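Local coordinates for oxidoreductase, zinc-binding dehydrogenase family (PDB 5K1S), which is a zinc-binding medium-chain reductase involved in an alternative de novo route to isovaleryl coenzyme A in Myxococcus xanthus, at residues 79-85 / 97-103. Numbering follows the deposited sequence.
Sequences HEAAGEV and TGDRAAT. With ZN (zinc ion), chain F.
Thr-103 turns its side chain toward segment 79-85, where, at chi1 p, OG1 lies 3.7 Å from Ala-81 CB, donates to His-79 O (3.1 Å) and accepts from Ala-81 N (3.1 Å). The hydroxyl thus stands in for Thr-103 O as acceptor, while Thr-103 N donates to Ala-81 O (2.8 Å). The axes of 80-85, part of strand 80-88, and 100-103 approach to 4.7 Å, their N-to-C directions 165° apart (antiparallel). Gly-83 and Ala-101 form the hydrogen-bonded pair, Gly-83 N to Ala-101 O 3.0 Å and Ala-101 N to Gly-83 O 3.1 Å. Ala-82/Ala-102 and Glu-84/Arg-100 are non-hydrogen-bonded pairs sharing one face; the two alanine CB atoms lie 4.3 Å apart. Opposite Val-85, Gly-98 and Asp-99 form a G1 beta bulge with Gly-98 in position 1: Val-85 N hydrogen-bonds to Asp-99 O (2.9 Å) and Gly-98 N to Val-85 O (2.6 Å). The left-handed angles of Gly-98 (phi 95°, psi -14°) are those of this position; a CB there would clash with Thr-97 O. At the Thr-103 end of this GroES-like-domain beta hairpin, His-79 (chi1 p) places NE2 2.0 Å from the zinc, which Cys-57 and Cys-166 also bind. Strand 80-88 lies between 100-103 and 46-56, and 149-151 pairs with the far edge of 100-103; Val-85 and Ala-101 pack on Leu-49 of 46-56, while Ala-81 and Thr-103 meet Met-142 of strand 141-145.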
# COMPACT_ATOMS: atom_id res chain seq x y z
N HIS A 79 18.61 -0.40 -21.15
CA HIS A 79 18.15 -1.59 -20.45
C HIS A 79 16.99 -2.28 -21.15
O HIS A 79 16.46 -3.26 -20.61
CB HIS A 79 17.74 -1.23 -19.02
CG HIS A 79 16.55 -0.31 -18.93
ND1 HIS A 79 16.65 0.99 -18.48
CD2 HIS A 79 15.25 -0.50 -19.23
CE1 HIS A 79 15.46 1.56 -18.51
NE2 HIS A 79 14.59 0.67 -18.97
N GLU A 80 16.58 -1.81 -22.33
CA GLU A 80 15.38 -2.29 -22.99
C GLU A 80 15.75 -2.91 -24.33
O GLU A 80 15.26 -2.48 -25.38
CB GLU A 80 14.39 -1.13 -23.17
CG GLU A 80 12.93 -1.50 -22.99
CD GLU A 80 12.03 -0.28 -23.00
OE1 GLU A 80 12.55 0.85 -23.06
OE2 GLU A 80 10.79 -0.44 -22.93
N ALA A 81 16.60 -3.93 -24.31
CA ALA A 81 17.21 -4.48 -25.51
C ALA A 81 16.56 -5.81 -25.88
O ALA A 81 16.21 -6.61 -25.00
CB ALA A 81 18.71 -4.68 -25.31
N ALA A 82 16.41 -6.03 -27.18
CA ALA A 82 15.91 -7.29 -27.72
C ALA A 82 16.88 -7.75 -28.80
O ALA A 82 17.25 -6.96 -29.68
CB ALA A 82 14.50 -7.13 -28.30
N GLY A 83 17.30 -9.00 -28.72
CA GLY A 83 18.31 -9.50 -29.63
C GLY A 83 18.28 -10.99 -29.79
O GLY A 83 17.30 -11.66 -29.44
N GLU A 84 19.38 -11.53 -30.32
CA GLU A 84 19.48 -12.92 -30.71
C GLU A 84 20.69 -13.55 -30.05
O GLU A 84 21.79 -12.98 -30.09
CB GLU A 84 19.58 -13.04 -32.23
CG GLU A 84 19.73 -14.46 -32.75
CD GLU A 84 19.91 -14.50 -34.26
OE1 GLU A 84 19.95 -13.42 -34.88
OE2 GLU A 84 20.03 -15.61 -34.82
N VAL A 85 20.50 -14.72 -29.44
CA VAL A 85 21.59 -15.44 -28.80
C VAL A 85 22.51 -15.98 -29.89
O VAL A 85 22.12 -16.87 -30.65
CB VAL A 85 21.06 -16.57 -27.90
CG1 VAL A 85 22.21 -17.36 -27.28
CG2 VAL A 85 20.14 -16.01 -26.82
N THR A 97 22.11 -21.02 -28.95
CA THR A 97 22.27 -20.06 -30.04
C THR A 97 21.02 -20.05 -30.91
O THR A 97 20.40 -21.08 -31.16
CB THR A 97 23.49 -20.42 -30.89
OG1 THR A 97 23.34 -21.75 -31.42
CG2 THR A 97 24.76 -20.34 -30.06
N GLY A 98 20.64 -18.85 -31.36
CA GLY A 98 19.45 -18.67 -32.16
C GLY A 98 18.21 -18.28 -31.39
O GLY A 98 17.23 -17.85 -32.01
N ASP A 99 18.22 -18.41 -30.07
CA ASP A 99 17.06 -18.03 -29.27
C ASP A 99 16.86 -16.52 -29.30
O ASP A 99 17.80 -15.74 -29.49
CB ASP A 99 17.23 -18.51 -27.83
CG ASP A 99 17.17 -20.02 -27.70
OD1 ASP A 99 16.52 -20.67 -28.55
OD2 ASP A 99 17.78 -20.56 -26.75
N ARG A 100 15.61 -16.11 -29.11
CA ARG A 100 15.21 -14.71 -29.16
C ARG A 100 14.94 -14.23 -27.74
O ARG A 100 14.08 -14.78 -27.05
CB ARG A 100 13.97 -14.53 -30.04
CG ARG A 100 14.11 -15.13 -31.43
CD ARG A 100 12.76 -15.27 -32.11
NE ARG A 100 12.05 -14.00 -32.19
CZ ARG A 100 12.20 -13.11 -33.17
NH1 ARG A 100 13.04 -13.35 -34.17
NH2 ARG A 100 11.50 -11.98 -33.15
N ALA A 101 15.66 -13.19 -27.32
CA ALA A 101 15.63 -12.75 -25.93
C ALA A 101 15.40 -11.25 -25.84
O ALA A 101 15.62 -10.50 -26.79
CB ALA A 101 16.93 -13.12 -25.20
N ALA A 102 14.96 -10.82 -24.65
CA ALA A 102 14.80 -9.40 -24.34
C ALA A 102 15.20 -9.18 -22.89
O ALA A 102 14.78 -9.94 -22.01
CB ALA A 102 13.35 -8.94 -24.56
N THR A 103 16.01 -8.16 -22.65
CA THR A 103 16.58 -7.93 -21.33
C THR A 103 15.56 -7.29 -20.39
O THR A 103 14.69 -6.51 -20.80
CB THR A 103 17.81 -7.02 -21.41
OG1 THR A 103 17.44 -5.78 -22.03
CG2 THR A 103 18.92 -7.69 -22.22
ZN ZN F . 12.88 1.62 -18.50